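Local structure of pyridoxamine 5'-phosphate oxidase-related, FMN-binding protein (Mycobacterium smegmatis, 6ECI) at residues B[14-19]-B[80-85]; B[37-40]-B[45-48]. The protein binds flavin-adenine dinucleotide and probably sequesters the cofactor, a role linked to protection of mycobacteria against hypoxic and oxidative stress. All coordinates share one frame; numbering follows the deposited sequence.

Contact 1 (B[14-19]-B[80-85]). With FAD (flavin-adenine dinucleotide), chain C.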
loop_
_atom_site.group_PDB
_atom_site.type_symbol
_atom_site.label_atom_id
_atom_site.label_comp_id
_atom_site.label_asym_id
_atom_site.label_seq_id
_atom_site.Cartn_x
_atom_site.Cartn_y
_atom_site.Cartn_z
ATOM N N ASP B 14 -9.967 -8.991 11.699
ATOM C CA ASP B 14 -11.191 -9.214 10.938
ATOM C C ASP B 14 -11.329 -8.214 9.797
ATOM O O ASP B 14 -11.718 -8.591 8.687
ATOM C CB ASP B 14 -12.409 -9.149 11.859
ATOM C CG ASP B 14 -12.699 -10.476 12.528
ATOM O OD1 ASP B 14 -12.351 -11.522 11.940
ATOM O OD2 ASP B 14 -13.277 -10.474 13.636
ATOM N N LEU B 15 -11.015 -6.939 10.049
ATOM C CA LEU B 15 -11.055 -5.947 8.980
ATOM C C LEU B 15 -10.163 -6.355 7.814
ATOM O O LEU B 15 -10.499 -6.108 6.651
ATOM C CB LEU B 15 -10.642 -4.576 9.516
ATOM C CG LEU B 15 -11.712 -3.802 10.288
ATOM C CD1 LEU B 15 -11.165 -2.473 10.763
ATOM C CD2 LEU B 15 -12.948 -3.601 9.433
ATOM N N LEU B 16 -9.029 -6.996 8.107
ATOM C CA LEU B 16 -8.166 -7.498 7.043
ATOM C C LEU B 16 -8.870 -8.551 6.197
ATOM O O LEU B 16 -8.603 -8.660 4.995
ATOM C CB LEU B 16 -6.879 -8.071 7.637
ATOM C CG LEU B 16 -5.854 -7.050 8.123
ATOM C CD1 LEU B 16 -4.584 -7.744 8.590
ATOM C CD2 LEU B 16 -5.551 -6.060 7.013
ATOM N N LYS B 17 -9.773 -9.330 6.798
ATOM C CA LYS B 17 -10.484 -10.363 6.055
ATOM C C LYS B 17 -11.546 -9.800 5.122
ATOM O O LYS B 17 -12.120 -10.562 4.337
ATOM C CB LYS B 17 -11.134 -11.357 7.021
ATOM C CG LYS B 17 -10.172 -12.013 7.985
ATOM C CD LYS B 17 -10.469 -13.491 8.120
ATOM C CE LYS B 17 -9.895 -14.049 9.406
ATOM N NZ LYS B 17 -10.511 -13.406 10.600
ATOM N N SER B 18 -11.826 -8.500 5.184
ATOM C CA SER B 18 -12.850 -7.894 4.344
ATOM C C SER B 18 -12.328 -7.477 2.972
ATOM O O SER B 18 -13.132 -7.113 2.108
ATOM C CB SER B 18 -13.457 -6.676 5.043
ATOM O OG SER B 18 -12.566 -5.576 5.018
ATOM N N VAL B 19 -11.012 -7.504 2.749
ATOM C CA VAL B 19 -10.412 -7.082 1.484
ATOM C C VAL B 19 -9.362 -8.105 1.065
ATOM O O VAL B 19 -8.740 -8.754 1.912
ATOM C CB VAL B 19 -9.794 -5.665 1.577
ATOM C CG1 VAL B 19 -10.838 -4.646 2.017
ATOM C CG2 VAL B 19 -8.595 -5.654 2.529
ATOM N N VAL B 80 -5.088 -1.086 8.373
ATOM C CA VAL B 80 -4.398 -1.975 9.299
ATOM C C VAL B 80 -2.962 -2.128 8.820
ATOM O O VAL B 80 -2.723 -2.326 7.623
ATOM C CB VAL B 80 -5.094 -3.348 9.394
ATOM C CG1 VAL B 80 -4.252 -4.332 10.186
ATOM C CG2 VAL B 80 -6.467 -3.201 10.024
ATOM N N ILE B 81 -2.011 -2.019 9.745
ATOM C CA ILE B 81 -0.594 -2.200 9.453
ATOM C C ILE B 81 -0.057 -3.317 10.337
ATOM O O ILE B 81 -0.230 -3.286 11.561
ATOM C CB ILE B 81 0.208 -0.903 9.669
ATOM C CG1 ILE B 81 -0.325 0.215 8.775
ATOM C CG2 ILE B 81 1.680 -1.135 9.376
ATOM C CD1 ILE B 81 0.331 1.553 9.026
ATOM N N VAL B 82 0.597 -4.294 9.718
ATOM C CA VAL B 82 1.194 -5.426 10.417
ATOM C C VAL B 82 2.706 -5.333 10.266
ATOM O O VAL B 82 3.226 -5.332 9.143
ATOM C CB VAL B 82 0.673 -6.767 9.877
ATOM C CG1 VAL B 82 1.501 -7.922 10.427
ATOM C CG2 VAL B 82 -0.794 -6.945 10.221
ATOM N N ARG B 83 3.409 -5.246 11.391
ATOM C CA ARG B 83 4.858 -5.389 11.421
ATOM C C ARG B 83 5.195 -6.821 11.803
ATOM O O ARG B 83 4.719 -7.319 12.829
ATOM C CB ARG B 83 5.506 -4.417 12.411
ATOM C CG ARG B 83 5.188 -2.958 12.157
ATOM C CD ARG B 83 6.346 -2.051 12.559
ATOM N NE ARG B 83 5.960 -0.641 12.546
ATOM C CZ ARG B 83 6.398 0.259 11.667
ATOM N NH1 ARG B 83 7.260 -0.087 10.718
ATOM N NH2 ARG B 83 5.977 1.514 11.744
ATOM N N GLY B 84 6.004 -7.476 10.985
ATOM C CA GLY B 84 6.374 -8.842 11.277
ATOM C C GLY B 84 7.499 -9.328 10.394
ATOM O O GLY B 84 8.204 -8.540 9.759
ATOM N N VAL B 85 7.661 -10.649 10.368
ATOM C CA VAL B 85 8.688 -11.309 9.575
ATOM C C VAL B 85 8.009 -12.235 8.578
ATOM O O VAL B 85 7.055 -12.942 8.925
ATOM C CB VAL B 85 9.678 -12.093 10.460
ATOM C CG1 VAL B 85 10.810 -12.656 9.616
ATOM C CG2 VAL B 85 10.222 -11.201 11.564
HETATM P PA FAD C . 1.244 8.149 15.494
HETATM O O1A FAD C . 0.174 8.178 16.521
HETATM O O2A FAD C . 2.530 8.892 15.863
HETATM O O5B FAD C . 1.598 6.670 15.079
HETATM C C5B FAD C . 1.936 5.673 16.066
HETATM C C4B FAD C . 1.859 4.311 15.424
HETATM O O4B FAD C . 0.490 4.029 15.071
HETATM C C3B FAD C . 2.632 4.160 14.121
HETATM O O3B FAD C . 3.996 3.833 14.360
HETATM C C2B FAD C . 1.889 3.016 13.427
HETATM O O2B FAD C . 2.388 1.738 13.801
HETATM C C1B FAD C . 0.447 3.215 13.911
HETATM N N9A FAD C . -0.421 3.853 12.928
HETATM C C8A FAD C . -0.524 5.192 12.652
HETATM N N7A FAD C . -1.384 5.481 11.704
HETATM C C5A FAD C . -1.880 4.234 11.325
HETATM C C6A FAD C . -2.829 3.851 10.362
HETATM N N6A FAD C . -3.481 4.703 9.570
HETATM N N1A FAD C . -3.095 2.528 10.245
HETATM C C2A FAD C . -2.452 1.669 11.037
HETATM N N3A FAD C . -1.535 1.917 11.974
HETATM C C4A FAD C . -1.293 3.235 12.072
HETATM N N1 FAD C . -4.002 11.383 7.236
HETATM C C2 FAD C . -3.868 12.548 6.539
HETATM O O2 FAD C . -3.102 13.442 6.914
HETATM N N3 FAD C . -4.600 12.744 5.382
HETATM C C4 FAD C . -5.494 11.852 4.826
HETATM O O4 FAD C . -6.091 12.137 3.788
HETATM C C4X FAD C . -5.630 10.617 5.575
HETATM N N5 FAD C . -6.456 9.714 5.124
HETATM C C5X FAD C . -6.583 8.535 5.842
HETATM C C6 FAD C . -7.462 7.559 5.376
HETATM C C7 FAD C . -7.627 6.359 6.060
HETATM C C7M FAD C . -8.584 5.327 5.526
HETATM C C8 FAD C . -6.896 6.126 7.237
HETATM C C8M FAD C . -7.054 4.840 8.003
HETATM C C9 FAD C . -6.018 7.099 7.706
HETATM C C9A FAD C . -5.859 8.296 7.019
HETATM N N10 FAD C . -4.983 9.305 7.470
HETATM C C10 FAD C . -4.840 10.476 6.769
HETATM C "C1'" FAD C . -4.179 9.114 8.684
HETATM C "C2'" FAD C . -2.750 8.677 8.378
HETATM O "O2'" FAD C . -2.758 7.557 7.495
HETATM C "C3'" FAD C . -2.046 8.290 9.678
HETATM O "O3'" FAD C . -2.942 7.532 10.481
HETATM C "C4'" FAD C . -1.539 9.481 10.491
HETATM O "O4'" FAD C . -0.794 10.356 9.643
HETATM C "C5'" FAD C . -0.697 9.051 11.672
HETATM O "O5'" FAD C . -0.352 10.214 12.452
HETATM P P FAD C . -0.109 10.109 14.003
HETATM O O1P FAD C . -1.456 9.908 14.703
HETATM O O2P FAD C . 0.710 11.245 14.485
HETATM O O3P FAD C . 0.707 8.760 14.134
#
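Leu-16 of helix 9-16 packs on Val-80 and Val-82 of strand 77-88, a helix-on-sheet contact inside the split-barrel fold of the flavin/deazaflavin-dependent oxidoreductases. Its CD2 meets CB of Val-80 at 3.6 Å, while CG and CD1 both lie against Val-80 CG1, so that the two side chains cross at a slant. The CD1 methyl also touches Val-82 CG2, at 4.2 Å. With CG1 of Val-80 placed opposite the backbone N (chi1 171°), that methyl faces the leucine fork. Leu-15 adds a looser touch through CB to Val-80 CG2. No hydrogen bond joins the segments; Ala-69 and Val-41 also touch Leu-16, and Ile-122 lines Val-80 and Val-82. Alternation along the strand sends Ile-81 the other way, where its CG1 comes within 3.4 Å of adenine C2A of FAD; Ile-34 of the second subunit packs on the same side chain. Segment 14-19 also carries bonds of its own: Lys-17 NZ forms a salt bridge with Asp-14 OD1 at 3.0 Å, and Leu-15 O accepts from both Ser-18 N and Ser-18 OG, the hydroxyl lying in the carbonyl plane at 2.7 Å.

Contact 2 (B[37-40]-B[45-48]). With FAD (flavin-adenine dinucleotide), chain U.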
loop_
_atom_site.group_PDB
_atom_site.type_symbol
_atom_site.label_atom_id
_atom_site.label_comp_id
_atom_site.label_asym_id
_atom_site.label_seq_id
_atom_site.Cartn_x
_atom_site.Cartn_y
_atom_site.Cartn_z
ATOM N N ILE B 37 0.098 -7.413 -2.955
ATOM C CA ILE B 37 -0.051 -8.862 -2.901
ATOM C C ILE B 37 -1.507 -9.214 -2.645
ATOM O O ILE B 37 -2.210 -8.521 -1.901
ATOM C CB ILE B 37 0.844 -9.502 -1.818
ATOM C CG1 ILE B 37 0.586 -8.860 -0.452
ATOM C CG2 ILE B 37 2.312 -9.414 -2.202
ATOM C CD1 ILE B 37 0.925 -9.765 0.716
ATOM N N ASN B 38 -1.956 -10.294 -3.277
ATOM C CA ASN B 38 -3.199 -10.946 -2.903
ATOM C C ASN B 38 -2.944 -11.781 -1.653
ATOM O O ASN B 38 -1.937 -12.490 -1.572
ATOM C CB ASN B 38 -3.702 -11.807 -4.062
ATOM C CG ASN B 38 -4.927 -12.623 -3.709
ATOM O OD1 ASN B 38 -5.081 -13.753 -4.168
ATOM N ND2 ASN B 38 -5.806 -12.056 -2.891
ATOM N N PHE B 39 -3.835 -11.676 -0.670
ATOM C CA PHE B 39 -3.585 -12.262 0.640
ATOM C C PHE B 39 -4.885 -12.765 1.249
ATOM O O PHE B 39 -5.979 -12.336 0.874
ATOM C CB PHE B 39 -2.944 -11.247 1.591
ATOM C CG PHE B 39 -3.930 -10.285 2.199
ATOM C CD1 PHE B 39 -4.354 -9.167 1.491
ATOM C CD2 PHE B 39 -4.439 -10.499 3.470
ATOM C CE1 PHE B 39 -5.267 -8.278 2.043
ATOM C CE2 PHE B 39 -5.352 -9.618 4.026
ATOM C CZ PHE B 39 -5.766 -8.503 3.310
ATOM N N VAL B 40 -4.746 -13.687 2.206
ATOM C CA VAL B 40 -5.806 -14.020 3.151
ATOM C C VAL B 40 -5.199 -14.098 4.543
ATOM O O VAL B 40 -3.991 -14.278 4.716
ATOM C CB VAL B 40 -6.546 -15.339 2.828
ATOM C CG1 VAL B 40 -6.933 -15.404 1.372
ATOM C CG2 VAL B 40 -5.697 -16.537 3.213
ATOM N N THR B 45 -2.160 -14.561 10.963
ATOM C CA THR B 45 -1.026 -14.493 10.052
ATOM C C THR B 45 -1.534 -13.997 8.707
ATOM O O THR B 45 -2.719 -14.121 8.386
ATOM C CB THR B 45 -0.316 -15.847 9.871
ATOM O OG1 THR B 45 -1.133 -16.724 9.085
ATOM C CG2 THR B 45 -0.022 -16.498 11.210
ATOM N N VAL B 46 -0.625 -13.432 7.921
ATOM C CA VAL B 46 -0.949 -12.874 6.613
ATOM C C VAL B 46 -0.346 -13.806 5.569
ATOM O O VAL B 46 0.865 -13.784 5.322
ATOM C CB VAL B 46 -0.437 -11.438 6.459
ATOM C CG1 VAL B 46 -0.834 -10.870 5.103
ATOM C CG2 VAL B 46 -0.971 -10.564 7.584
ATOM N N LEU B 47 -1.191 -14.625 4.949
ATOM C CA LEU B 47 -0.746 -15.616 3.980
ATOM C C LEU B 47 -0.816 -15.063 2.565
ATOM O O LEU B 47 -1.790 -14.404 2.191
ATOM C CB LEU B 47 -1.600 -16.880 4.076
ATOM C CG LEU B 47 -1.335 -17.940 3.006
ATOM C CD1 LEU B 47 0.042 -18.562 3.187
ATOM C CD2 LEU B 47 -2.409 -19.004 3.039
ATOM N N PHE B 48 0.220 -15.340 1.776
ATOM C CA PHE B 48 0.210 -14.992 0.365
ATOM C C PHE B 48 1.126 -15.941 -0.393
ATOM O O PHE B 48 1.934 -16.665 0.193
ATOM C CB PHE B 48 0.626 -13.534 0.137
ATOM C CG PHE B 48 2.044 -13.229 0.535
ATOM C CD1 PHE B 48 2.378 -13.027 1.865
ATOM C CD2 PHE B 48 3.036 -13.111 -0.425
ATOM C CE1 PHE B 48 3.679 -12.731 2.231
ATOM C CE2 PHE B 48 4.337 -12.814 -0.066
ATOM C CZ PHE B 48 4.659 -12.622 1.262
HETATM P PA FAD U . 11.330 -5.665 -10.599
HETATM O O1A FAD U . 11.628 -5.956 -12.023
HETATM O O2A FAD U . 12.421 -6.060 -9.597
HETATM O O5B FAD U . 10.949 -4.150 -10.375
HETATM C C5B FAD U . 11.727 -3.083 -10.953
HETATM C C4B FAD U . 10.994 -1.789 -10.704
HETATM O O4B FAD U . 9.654 -1.893 -11.225
HETATM C C3B FAD U . 10.811 -1.420 -9.238
HETATM O O3B FAD U . 11.950 -0.734 -8.731
HETATM C C2B FAD U . 9.569 -0.523 -9.274
HETATM O O2B FAD U . 9.870 0.848 -9.509
HETATM C C1B FAD U . 8.764 -1.122 -10.435
HETATM N N9A FAD U . 7.675 -1.980 -9.992
HETATM C C8A FAD U . 7.761 -3.285 -9.583
HETATM N N7A FAD U . 6.617 -3.809 -9.218
HETATM C C5A FAD U . 5.711 -2.767 -9.390
HETATM C C6A FAD U . 4.324 -2.680 -9.177
HETATM N N6A FAD U . 3.571 -3.685 -8.730
HETATM N N1A FAD U . 3.727 -1.497 -9.453
HETATM C C2A FAD U . 4.474 -0.489 -9.907
HETATM N N3A FAD U . 5.787 -0.457 -10.141
HETATM C C4A FAD U . 6.353 -1.642 -9.862
HETATM N N1 FAD U . 3.335 -10.849 -6.736
HETATM C C2 FAD U . 3.344 -11.975 -5.967
HETATM O O2 FAD U . 4.369 -12.650 -5.825
HETATM N N3 FAD U . 2.183 -12.378 -5.330
HETATM C C4 FAD U . 0.961 -11.738 -5.384
HETATM O O4 FAD U . -0.003 -12.195 -4.772
HETATM C C4X FAD U . 0.962 -10.541 -6.205
HETATM N N5 FAD U . -0.152 -9.870 -6.316
HETATM C C5X FAD U . -0.148 -8.725 -7.099
HETATM C C6 FAD U . -1.327 -7.995 -7.229
HETATM C C7 FAD U . -1.374 -6.839 -8.002
HETATM C C7M FAD U . -2.668 -6.078 -8.120
HETATM C C8 FAD U . -0.214 -6.398 -8.661
HETATM C C8M FAD U . -0.234 -5.155 -9.509
HETATM C C9 FAD U . 0.966 -7.126 -8.535
HETATM C C9A FAD U . 1.006 -8.279 -7.760
HETATM N N10 FAD U . 2.186 -9.035 -7.611
HETATM C C10 FAD U . 2.200 -10.173 -6.839
HETATM C "C1'" FAD U . 3.429 -8.623 -8.274
HETATM C "C2'" FAD U . 4.448 -8.030 -7.310
HETATM O "O2'" FAD U . 4.200 -6.636 -7.126
HETATM C "C3'" FAD U . 5.854 -8.239 -7.873
HETATM O "O3'" FAD U . 6.644 -8.992 -6.960
HETATM C "C4'" FAD U . 6.563 -6.927 -8.190
HETATM O "O4'" FAD U . 5.989 -6.419 -9.393
HETATM C "C5'" FAD U . 8.068 -7.073 -8.296
HETATM O "O5'" FAD U . 8.379 -8.050 -9.310
HETATM P P FAD U . 9.692 -7.946 -10.177
HETATM O O1P FAD U . 9.382 -8.357 -11.620
HETATM O O2P FAD U . 10.815 -8.680 -9.552
HETATM O O3P FAD U . 9.987 -6.388 -10.167
#
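Val-40 and Leu-47 form an antiparallel hydrogen-bonded pair in the beta hairpin of strands 31-41 and 46-49, whose short segments diverge markedly from antiparallel, with 128° between their directions. Two backbone bonds join the pair: Val-40 N to Leu-47 O at 3.0 Å, and Leu-47 N to Val-40 O at 2.8 Å. A CA-H...O contact from Phe-39 CA also reaches Leu-47 O.

Apolar packing occupies both faces. Beside the paired backbones, the side chains of Val-40 and Leu-47 run side by side, CG2 to CD2. On the other face, Phe-39 meets Val-46 obliquely, CD2 to CG1 at 4.0 Å, and Phe-67 closes edge-to-face on the Phe-39 ring. The one CH-pi contact is made by Ile-37, whose CD1 sits over a face of the Phe-48 ring, 4.0 Å from the centroid and displaced toward the rim. Phe-48 reaches that methyl with CG lodged between its own backbone N and carbonyl carbon (chi1 64°). Leu-56 of helix 55-60 touches both residues.

Polar contacts tie the hairpin to the cofactor and to its surroundings. The side-chain amide of Asn-38 is held at both ends, ND2 by Ala-20 O and OD1 by Leu-104 N, while the backbone N of Asn-38 donates to flavin O4 of FAD at 3.1 Å, with an N-H...O angle of 149°.

How the contacts relate
Both contacts are buried near the centre of the chain and reach the same curled antiparallel sheet, yet they illustrate different ways of building a core. Contact 1 sets helix 9-16 against a strand by aliphatic packing alone; contact 2 joins sequence-near hairpin strands by backbone bonds as well as side chains. The Phe-39 ring connects them, its CZ lying 3.3 Å from Leu-16 O and equally near Val-19 O. Each also borders an FAD, though a different molecule: 80-85 lies beside the adenine of one, whereas 37-40 meets the isoalloxazine of the other. Each FAD is hydrogen-bonded to both subunits, so the two contacts border sites shared across the dimer.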